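Local coordinates for conserved protein (Methanothermobacter thermautotrophicus, PDB 1I36) that binds NADP in a Rossmann-type domain and is of unknown function, though its fold resembles that of 3-hydroxyacid dehydrogenases, at residues E10-T14 and V116-A121; E51-Y55 and R75-R81; M223-Q227 and P239-I243. The protein carries 1 engineered substitution. All coordinates share one frame; numbering follows the deposited sequence.

Interaction 1 of 3, residues E10-T14 and V116-A121. With NAP (NADP nicotinamide-adenine-dinucleotide phosphate), chain C.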
loop_
_atom_site.group_PDB
_atom_site.type_symbol
_atom_site.label_atom_id
_atom_site.label_comp_id
_atom_site.label_asym_id
_atom_site.label_seq_id
_atom_site.Cartn_x
_atom_site.Cartn_y
_atom_site.Cartn_z
ATOM N N GLU A 10 23.467 8.825 20.164
ATOM C CA GLU A 10 23.572 9.032 18.727
ATOM C C GLU A 10 22.810 10.239 18.194
ATOM O O GLU A 10 23.331 10.981 17.362
ATOM C CB GLU A 10 23.147 7.778 17.959
ATOM C CG GLU A 10 23.225 7.974 16.454
ATOM C CD GLU A 10 23.160 6.677 15.661
ATOM O OE1 GLU A 10 22.307 5.819 15.955
ATOM O OE2 GLU A 10 23.967 6.526 14.719
ATOM N N VAL A 11 21.553 10.387 18.605
ATOM C CA VAL A 11 20.751 11.537 18.162
ATOM C C VAL A 11 21.359 12.855 18.632
ATOM O O VAL A 11 21.621 13.745 17.824
ATOM C CB VAL A 11 19.324 11.432 18.676
ATOM C CG1 VAL A 11 18.559 12.733 18.414
ATOM C CG2 VAL A 11 18.660 10.248 17.992
ATOM N N ALA A 12 21.599 12.968 19.936
ATOM C CA ALA A 12 22.171 14.181 20.512
ATOM C C ALA A 12 23.508 14.549 19.861
ATOM O O ALA A 12 23.758 15.716 19.558
ATOM C CB ALA A 12 22.364 14.003 22.035
ATOM N N GLN A 13 24.374 13.557 19.666
ATOM C CA GLN A 13 25.679 13.817 19.044
ATOM C C GLN A 13 25.516 14.429 17.659
ATOM O O GLN A 13 26.152 15.418 17.333
ATOM C CB GLN A 13 26.497 12.536 18.918
ATOM C CG GLN A 13 27.884 12.748 18.251
ATOM C CD GLN A 13 28.722 11.462 18.133
ATOM O OE1 GLN A 13 28.199 10.346 18.244
ATOM N NE2 GLN A 13 30.026 11.623 17.857
ATOM N N THR A 14 24.690 13.791 16.840
ATOM C CA THR A 14 24.436 14.238 15.480
ATOM C C THR A 14 23.945 15.684 15.426
ATOM O O THR A 14 24.510 16.505 14.699
ATOM C CB THR A 14 23.424 13.298 14.806
ATOM O OG1 THR A 14 23.939 11.965 14.844
ATOM C CG2 THR A 14 23.183 13.692 13.377
ATOM N N VAL A 116 18.860 8.597 11.317
ATOM C CA VAL A 116 19.887 9.504 11.823
ATOM C C VAL A 116 21.234 9.074 11.234
ATOM O O VAL A 116 22.005 9.898 10.741
ATOM C CB VAL A 116 19.958 9.472 13.375
ATOM C CG1 VAL A 116 21.082 10.343 13.878
ATOM C CG2 VAL A 116 18.640 9.977 13.966
ATOM N N ARG A 117 21.463 7.761 11.260
ATOM C CA ARG A 117 22.667 7.106 10.755
ATOM C C ARG A 117 22.973 7.435 9.303
ATOM O O ARG A 117 24.117 7.701 8.955
ATOM C CB ARG A 117 22.504 5.588 10.880
ATOM C CG ARG A 117 23.702 4.762 10.476
ATOM C CD ARG A 117 24.805 4.762 11.538
ATOM N NE ARG A 117 24.382 4.376 12.897
ATOM C CZ ARG A 117 23.601 3.342 13.220
ATOM N NH1 ARG A 117 23.103 2.537 12.288
ATOM N NH2 ARG A 117 23.341 3.096 14.500
ATOM N N ARG A 118 21.963 7.382 8.445
ATOM C CA ARG A 118 22.191 7.663 7.038
ATOM C C ARG A 118 22.063 9.107 6.592
ATOM O O ARG A 118 22.735 9.521 5.646
ATOM C CB ARG A 118 21.319 6.769 6.173
ATOM C CG ARG A 118 21.829 5.332 6.097
ATOM C CD ARG A 118 21.029 4.508 5.106
ATOM N NE ARG A 118 19.675 4.245 5.581
ATOM C CZ ARG A 118 18.913 3.248 5.142
ATOM N NH1 ARG A 118 19.375 2.420 4.210
ATOM N NH2 ARG A 118 17.695 3.069 5.648
ATOM N N LYS A 119 21.228 9.887 7.272
ATOM C CA LYS A 119 21.033 11.270 6.870
ATOM C C LYS A 119 21.771 12.272 7.740
ATOM O O LYS A 119 21.896 13.420 7.363
ATOM C CB LYS A 119 19.536 11.617 6.856
ATOM C CG LYS A 119 18.645 10.693 6.026
ATOM C CD LYS A 119 18.896 10.804 4.514
ATOM C CE LYS A 119 18.500 12.163 3.929
ATOM N NZ LYS A 119 19.488 13.254 4.222
ATOM N N GLY A 120 22.272 11.844 8.894
ATOM C CA GLY A 120 22.949 12.785 9.769
ATOM C C GLY A 120 22.025 13.926 10.214
ATOM O O GLY A 120 20.788 13.779 10.255
ATOM N N ALA A 121 22.616 15.080 10.499
ATOM C CA ALA A 121 21.853 16.229 10.965
ATOM C C ALA A 121 20.887 16.802 9.928
ATOM O O ALA A 121 20.078 17.671 10.257
ATOM C CB ALA A 121 22.784 17.308 11.503
HETATM P PA NAP C . 21.541 6.134 22.543
HETATM O O1A NAP C . 20.580 5.175 23.053
HETATM O O2A NAP C . 22.164 6.395 21.261
HETATM O O5B NAP C . 21.537 7.524 23.470
HETATM C C5B NAP C . 20.648 7.873 24.685
HETATM C C4B NAP C . 21.710 8.326 25.573
HETATM O O4B NAP C . 20.723 8.770 26.778
HETATM C C3B NAP C . 22.308 7.698 26.457
HETATM O O3B NAP C . 23.383 8.294 25.863
HETATM C C2B NAP C . 22.498 7.587 27.918
HETATM O O2B NAP C . 23.455 7.774 28.715
HETATM C C1B NAP C . 21.429 8.494 28.044
HETATM N N9A NAP C . 20.507 8.115 29.133
HETATM C C8A NAP C . 19.855 6.962 29.583
HETATM N N7A NAP C . 19.181 7.185 30.690
HETATM C C5A NAP C . 19.378 8.520 30.989
HETATM C C6A NAP C . 18.921 9.364 32.053
HETATM N N6A NAP C . 18.140 8.906 33.033
HETATM N N1A NAP C . 19.318 10.694 32.048
HETATM C C2A NAP C . 20.123 11.179 31.059
HETATM N N3A NAP C . 20.595 10.443 30.033
HETATM C C4A NAP C . 20.174 9.108 30.053
HETATM O O3 NAP C . 20.099 6.585 21.836
HETATM P PN NAP C . 19.677 7.483 20.456
HETATM O O1N NAP C . 19.821 6.600 19.250
HETATM O O2N NAP C . 20.526 8.675 20.570
HETATM O O5D NAP C . 18.180 7.995 20.524
HETATM C C5D NAP C . 17.734 8.904 21.562
HETATM C C4D NAP C . 16.221 8.997 21.493
HETATM O O4D NAP C . 15.656 9.381 20.203
HETATM C C3D NAP C . 15.481 7.681 21.844
HETATM O O3D NAP C . 14.271 7.838 22.651
HETATM C C2D NAP C . 15.158 7.045 20.534
HETATM O O2D NAP C . 14.066 6.174 20.589
HETATM C C1D NAP C . 14.946 8.279 19.630
HETATM N N1N NAP C . 15.209 8.037 18.202
HETATM C C2N NAP C . 16.479 7.621 17.778
HETATM C C3N NAP C . 16.632 7.427 16.364
HETATM C C7N NAP C . 17.897 7.001 15.786
HETATM O O7N NAP C . 18.016 6.845 14.556
HETATM N N7N NAP C . 18.991 6.763 16.555
HETATM C C4N NAP C . 15.534 7.661 15.507
HETATM C C5N NAP C . 14.317 8.059 15.943
HETATM C C6N NAP C . 14.155 8.251 17.289
HETATM P P2B NAP C . 24.275 6.369 29.062
HETATM O O1X NAP C . 25.075 5.937 27.866
HETATM O O2X NAP C . 25.077 6.838 30.159
HETATM O O3X NAP C . 23.262 5.373 29.347
HETATM O O HOH W 1 24.597 10.746 12.325
#

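Interaction 2 of 3, residues E51-Y55 and R75-R81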
loop_
_atom_site.group_PDB
_atom_site.type_symbol
_atom_site.label_atom_id
_atom_site.label_comp_id
_atom_site.label_asym_id
_atom_site.label_seq_id
_atom_site.Cartn_x
_atom_site.Cartn_y
_atom_site.Cartn_z
ATOM N N GLU A 51 23.272 19.458 35.886
ATOM C CA GLU A 51 21.966 19.058 35.389
ATOM C C GLU A 51 21.056 20.278 35.345
ATOM O O GLU A 51 20.396 20.526 34.340
ATOM C CB GLU A 51 21.395 17.977 36.305
ATOM C CG GLU A 51 20.068 17.348 35.902
ATOM C CD GLU A 51 19.476 16.483 37.030
ATOM O OE1 GLU A 51 20.270 15.953 37.838
ATOM O OE2 GLU A 51 18.233 16.347 37.120
ATOM N N GLU A 52 21.063 21.067 36.416
ATOM C CA GLU A 52 20.242 22.273 36.490
ATOM C C GLU A 52 20.646 23.379 35.518
ATOM O O GLU A 52 19.795 24.147 35.063
ATOM C CB GLU A 52 20.147 22.786 37.925
ATOM C CG GLU A 52 19.053 22.037 38.705
ATOM C CD GLU A 52 18.951 22.431 40.174
ATOM O OE1 GLU A 52 18.871 23.654 40.480
ATOM O OE2 GLU A 52 18.918 21.499 41.012
ATOM N N ASP A 53 21.924 23.425 35.157
ATOM C CA ASP A 53 22.373 24.424 34.201
ATOM C C ASP A 53 21.805 24.063 32.811
ATOM O O ASP A 53 21.411 24.945 32.055
ATOM C CB ASP A 53 23.902 24.504 34.170
ATOM C CG ASP A 53 24.412 25.668 33.331
ATOM O OD1 ASP A 53 23.703 26.684 33.216
ATOM O OD2 ASP A 53 25.513 25.560 32.760
ATOM N N VAL A 54 21.713 22.764 32.524
ATOM C CA VAL A 54 21.174 22.284 31.250
ATOM C C VAL A 54 19.746 22.768 31.138
ATOM O O VAL A 54 19.391 23.415 30.159
ATOM C CB VAL A 54 21.199 20.734 31.190
ATOM C CG1 VAL A 54 20.455 20.223 29.931
ATOM C CG2 VAL A 54 22.621 20.268 31.162
ATOM N N TYR A 55 18.969 22.558 32.208
ATOM C CA TYR A 55 17.560 22.946 32.259
ATOM C C TYR A 55 17.328 24.417 32.089
ATOM O O TYR A 55 16.202 24.814 31.830
ATOM C CB TYR A 55 16.887 22.516 33.584
ATOM C CG TYR A 55 16.989 21.035 33.890
ATOM C CD1 TYR A 55 17.133 20.092 32.859
ATOM C CD2 TYR A 55 16.915 20.565 35.207
ATOM C CE1 TYR A 55 17.199 18.712 33.143
ATOM C CE2 TYR A 55 16.979 19.191 35.499
ATOM C CZ TYR A 55 17.118 18.277 34.462
ATOM O OH TYR A 55 17.162 16.931 34.754
ATOM N N ARG A 75 11.952 15.256 36.036
ATOM C CA ARG A 75 13.090 15.992 36.595
ATOM C C ARG A 75 13.308 17.365 35.968
ATOM O O ARG A 75 13.547 18.347 36.669
ATOM C CB ARG A 75 14.389 15.199 36.453
ATOM C CG ARG A 75 14.484 14.017 37.398
ATOM C CD ARG A 75 15.846 13.348 37.307
ATOM N NE ARG A 75 15.995 12.629 36.050
ATOM C CZ ARG A 75 15.535 11.398 35.817
ATOM N NH1 ARG A 75 14.896 10.732 36.763
ATOM N NH2 ARG A 75 15.677 10.852 34.611
ATOM N N ALA A 76 13.250 17.425 34.642
ATOM C CA ALA A 76 13.455 18.692 33.950
ATOM C C ALA A 76 12.296 19.675 34.182
ATOM O O ALA A 76 12.508 20.883 34.357
ATOM C CB ALA A 76 13.645 18.416 32.463
ATOM N N GLY A 77 11.089 19.145 34.291
ATOM C CA GLY A 77 9.908 19.979 34.468
ATOM C C GLY A 77 9.842 20.872 35.698
ATOM O O GLY A 77 9.008 21.782 35.762
ATOM N N ARG A 78 10.634 20.548 36.711
ATOM C CA ARG A 78 10.678 21.357 37.929
ATOM C C ARG A 78 11.502 22.618 37.679
ATOM O O ARG A 78 11.452 23.553 38.477
ATOM C CB ARG A 78 11.363 20.576 39.064
ATOM C CG ARG A 78 10.544 19.468 39.651
ATOM C CD ARG A 78 11.354 18.626 40.621
ATOM N NE ARG A 78 10.585 17.436 40.910
ATOM C CZ ARG A 78 11.034 16.196 40.783
ATOM N NH1 ARG A 78 12.279 15.949 40.389
ATOM N NH2 ARG A 78 10.185 15.200 40.968
ATOM N N HIS A 79 12.267 22.640 36.584
ATOM C CA HIS A 79 13.140 23.755 36.285
ATOM C C HIS A 79 13.009 24.486 34.942
ATOM O O HIS A 79 13.150 25.709 34.873
ATOM C CB HIS A 79 14.588 23.281 36.434
ATOM C CG HIS A 79 14.905 22.708 37.783
ATOM N ND1 HIS A 79 14.849 21.354 38.052
ATOM C CD2 HIS A 79 15.278 23.304 38.940
ATOM C CE1 HIS A 79 15.177 21.141 39.316
ATOM N NE2 HIS A 79 15.441 22.308 39.877
ATOM N N VAL A 80 12.811 23.734 33.859
ATOM C CA VAL A 80 12.754 24.328 32.524
ATOM C C VAL A 80 11.700 25.407 32.377
ATOM O O VAL A 80 10.536 25.199 32.716
ATOM C CB VAL A 80 12.522 23.223 31.441
ATOM C CG1 VAL A 80 12.327 23.864 30.072
ATOM C CG2 VAL A 80 13.731 22.278 31.417
ATOM N N ARG A 81 12.111 26.561 31.867
ATOM C CA ARG A 81 11.193 27.669 31.643
ATOM C C ARG A 81 11.209 28.056 30.158
ATOM O O ARG A 81 10.353 28.811 29.691
ATOM C CB ARG A 81 11.555 28.865 32.531
ATOM C CG ARG A 81 11.118 28.686 33.985
ATOM C CD ARG A 81 11.505 29.880 34.814
ATOM N NE ARG A 81 11.161 29.646 36.211
ATOM C CZ ARG A 81 9.982 29.933 36.757
ATOM N NH1 ARG A 81 9.014 30.490 36.024
ATOM N NH2 ARG A 81 9.752 29.588 38.023
HETATM O O HOH W 2 14.843 26.667 30.418
#

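Interaction 3 of 3, residues M223-Q227 and P239-I243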
loop_
_atom_site.group_PDB
_atom_site.type_symbol
_atom_site.label_atom_id
_atom_site.label_comp_id
_atom_site.label_asym_id
_atom_site.label_seq_id
_atom_site.Cartn_x
_atom_site.Cartn_y
_atom_site.Cartn_z
ATOM N N MET A 223 6.331 -3.167 14.962
ATOM C CA MET A 223 4.894 -3.304 14.726
ATOM C C MET A 223 4.113 -3.479 16.016
ATOM O O MET A 223 2.974 -3.047 16.095
ATOM C CB MET A 223 4.568 -4.454 13.771
ATOM C CG MET A 223 4.583 -4.069 12.308
ATOM S SD MET A 223 3.480 -2.699 11.856
ATOM C CE MET A 223 2.077 -3.134 12.587
ATOM N N LYS A 224 4.711 -4.120 17.024
ATOM C CA LYS A 224 4.029 -4.279 18.310
ATOM C C LYS A 224 3.793 -2.882 18.879
ATOM O O LYS A 224 2.721 -2.600 19.400
ATOM C CB LYS A 224 4.860 -5.118 19.288
ATOM C CG LYS A 224 5.099 -6.560 18.806
ATOM C CD LYS A 224 5.571 -7.517 19.913
ATOM C CE LYS A 224 6.899 -7.084 20.538
ATOM N NZ LYS A 224 7.459 -8.114 21.482
ATOM N N GLU A 225 4.772 -1.990 18.716
ATOM C CA GLU A 225 4.646 -0.611 19.209
ATOM C C GLU A 225 3.577 0.120 18.423
ATOM O O GLU A 225 2.784 0.855 18.997
ATOM C CB GLU A 225 5.963 0.160 19.060
ATOM C CG GLU A 225 7.129 -0.451 19.794
ATOM C CD GLU A 225 8.475 0.242 19.496
ATOM O OE1 GLU A 225 8.552 1.146 18.617
ATOM O OE2 GLU A 225 9.466 -0.142 20.159
ATOM N N VAL A 226 3.605 -0.015 17.094
ATOM C CA VAL A 226 2.605 0.628 16.245
ATOM C C VAL A 226 1.211 0.187 16.675
ATOM O O VAL A 226 0.294 0.993 16.749
ATOM C CB VAL A 226 2.805 0.281 14.724
ATOM C CG1 VAL A 226 1.522 0.546 13.929
ATOM C CG2 VAL A 226 3.948 1.088 14.151
ATOM N N GLN A 227 1.051 -1.105 16.924
ATOM C CA GLN A 227 -0.232 -1.621 17.339
ATOM C C GLN A 227 -0.665 -0.912 18.634
ATOM O O GLN A 227 -1.795 -0.448 18.738
ATOM C CB GLN A 227 -0.111 -3.138 17.551
ATOM C CG GLN A 227 -1.204 -3.801 18.412
ATOM C CD GLN A 227 -2.596 -3.713 17.822
ATOM O OE1 GLN A 227 -2.806 -4.030 16.659
ATOM N NE2 GLN A 227 -3.568 -3.311 18.644
ATOM N N PRO A 239 -2.973 -4.316 12.140
ATOM C CA PRO A 239 -1.701 -4.736 12.754
ATOM C C PRO A 239 -1.608 -6.226 13.169
ATOM O O PRO A 239 -0.522 -6.798 13.147
ATOM C CB PRO A 239 -1.586 -3.809 13.971
ATOM C CG PRO A 239 -2.339 -2.569 13.535
ATOM C CD PRO A 239 -3.556 -3.170 12.874
ATOM N N THR A 240 -2.727 -6.832 13.560
ATOM C CA THR A 240 -2.748 -8.254 13.955
ATOM C C THR A 240 -2.206 -9.146 12.819
ATOM O O THR A 240 -1.340 -9.987 13.035
ATOM C CB THR A 240 -4.182 -8.733 14.277
ATOM O OG1 THR A 240 -4.665 -8.059 15.443
ATOM C CG2 THR A 240 -4.213 -10.220 14.540
ATOM N N CYS A 241 -2.735 -8.964 11.614
ATOM C CA CYS A 241 -2.292 -9.761 10.466
ATOM C C CYS A 241 -0.890 -9.364 10.040
ATOM O O CYS A 241 -0.051 -10.229 9.760
ATOM C CB CYS A 241 -3.279 -9.610 9.309
ATOM S SG CYS A 241 -4.948 -10.281 9.671
ATOM N N ILE A 242 -0.611 -8.057 10.030
ATOM C CA ILE A 242 0.710 -7.570 9.642
ATOM C C ILE A 242 1.775 -8.162 10.568
ATOM O O ILE A 242 2.839 -8.575 10.106
ATOM C CB ILE A 242 0.774 -6.014 9.641
ATOM C CG1 ILE A 242 -0.116 -5.438 8.530
ATOM C CG2 ILE A 242 2.200 -5.523 9.417
ATOM C CD1 ILE A 242 -0.386 -3.928 8.702
ATOM N N ILE A 243 1.474 -8.208 11.867
ATOM C CA ILE A 243 2.392 -8.770 12.871
ATOM C C ILE A 243 2.636 -10.258 12.561
ATOM O O ILE A 243 3.766 -10.731 12.623
ATOM C CB ILE A 243 1.835 -8.578 14.325
ATOM C CG1 ILE A 243 2.383 -7.291 14.960
ATOM C CG2 ILE A 243 2.208 -9.747 15.226
ATOM C CD1 ILE A 243 1.803 -7.020 16.368
HETATM O O HOH W 3 -4.854 -5.260 15.187
#

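Interaction 1 of 3, residues E10-T14 and V116-A121
E10 reaches out from the start of helix 10-21 to R117 on the short helix 116-119, and the two side chains cross at about a right angle. The E10 chain runs straight out, with CG anti to the backbone N (chi1 179°), while R117 folds back at chi2 and chi3 to bring its guanidinium round. NE of R117 gives a salt-bridge hydrogen bond of 2.8 Å to the syn lone pair of E10 OE2. The carboxylate is tilted from the guanidinium plane, and the bond is bent, 135° at the hydrogen. The other oxygen, OE1, takes a weak bond from the carboxamide N7N of NADP. With an alanine here, R117 is likely to lose its charge mate in this contact, and N7N the oxygen that accepts from it.

Branched V116 offers a methyl to each neighbour: CG1 lies 3.4 Å from T14 OG1, and CG2 meets NADP O7N and V11 CG2. V11 CG2 also touches the nicotinamide at C2N. Threonine suits position 14 because its hydroxyl donates back to E10 O, and a water joins it to V116 O, while T14 CG2 lies 3.2 Å from A121 N. There G120 turns the chain with positive phi, which glycine tolerates.

Backbone amides of E10 and V11 grip pyrophosphate oxygens O2A and O2N, in keeping with a Rossmann GxGxxA turn. Helix 10-21 follows strand 2-6, while helix 116-119 lies in the connection between antiparallel neighbours 106-112 and 124-128.

Interaction 2 of 3, residues E51-Y55 and R75-R81
Y55 lays its ring flat over A76, whose CA sits 3.7 Å from the ring centroid in a CH-pi contact, almost on the ring normal. E51 O lies over the centre of the opposite face, so the ring is sandwiched between its own helix and A76 of helix 69-77. Its CG lies anti to the carbonyl carbon and beside the backbone N (chi1 -56°), which carries the ring back along E51. There E51 OE2 accepts from Y55 OH at 2.7 Å on the anti side of the carboxylate; this bond helps fix the ring's long axis. A small alanine suits the place against the ring because a longer side chain would compete for that face.

The H79 ring is near parallel to that of Y55, at 22°, but slid aside with centroids 5.6 Å apart, so they barely overlap. E52, extended beyond CG, lays that atom over the H79 face, 3.9 Å from the centroid, with its carboxylate stacked nearby.

In the loop that follows, V80 CG2 packs 3.8 Å from Y55 CB, while a water links Y55 O to R81 N. R75, which also touches NADP, keeps its NE 4.5 Å from E51 OE2, beyond salt-bridge range. The arrangement is helix 51-55 packed on helix 69-77 and the loop after it, the two helices joined through parallel strand 59-62 of the Rossmann-type sheet, with Y55 and A76 also lying against I6 of strand 2-6.

Interaction 3 of 3, residues M223-Q227 and P239-I243
M223 meets three residues of helix 239-243 with successive parts of its flexible chain. CB lies 3.8 Å from I243 CG1; further out, bends at chi2 and chi3 curl the thioether across the facing helix, so that M223 SD rests 3.9 Å from I242 CG2 and M223 CE 4.0 Å from P239 CB. An unbranched, pliable methionine is well suited to such a surface, which a rigid side chain could follow less closely. K167 of helix 154-182 also packs against M223.

One residue on, K224 starts out away from the partner helix, yet its CA and CG still receive the CD1 methyl of I243, with K224 CG at 4.1 Å from it. Lysine is apt at this exposed edge: its aliphatic stem packs while its amine can stay near water, with a long, weak ion pair to E221. V226 packs on S163 and S164 of helix 154-182.

Q227 closes the walk. CG is anti to the backbone N (chi1 161°), and a bend at chi2 (63°) brings OE1 against the CB corner of P239, a close 3.0 Å. The same oxygen accepts a bond of 2.8 Å from a water that in turn accepts from T240 OG1. Proline fits by offering compact carbons to both M223 and Q227.

The short helix segments run antiparallel, at 174°, with axes 9.9 Å apart. On the second of them, C241 forms a disulfide with C241 of the second subunit, which ties this helix into the dimer. Between the two segments the chemistry is mainly apolar, so the contact probably depends on the fit of methionine, proline and isoleucine, with a single water-bridged polar link from Q227 to T240.

Interactions 1 and 2 belong to the nucleotide-binding part of the chain and flank the same mixed sheet, with interaction 2 nested inside the loop that interaction 1 closes; their centres are about 24 Å apart. Both hold NADP-pocket residues, three in interaction 1 and R75 in interaction 2, so they frame different parts of one cofactor site. Interaction 3 follows later in the chain, in the all-helical DUF1932 region, its centre about 27 Å from that of interaction 1 and about 36 Å from that of interaction 2. The three do not touch. A hydrogen bond from E225 to N89, an NADP-binding residue, connects helix 216-231 with the cofactor domain, while helix 238-249 reaches the second subunit.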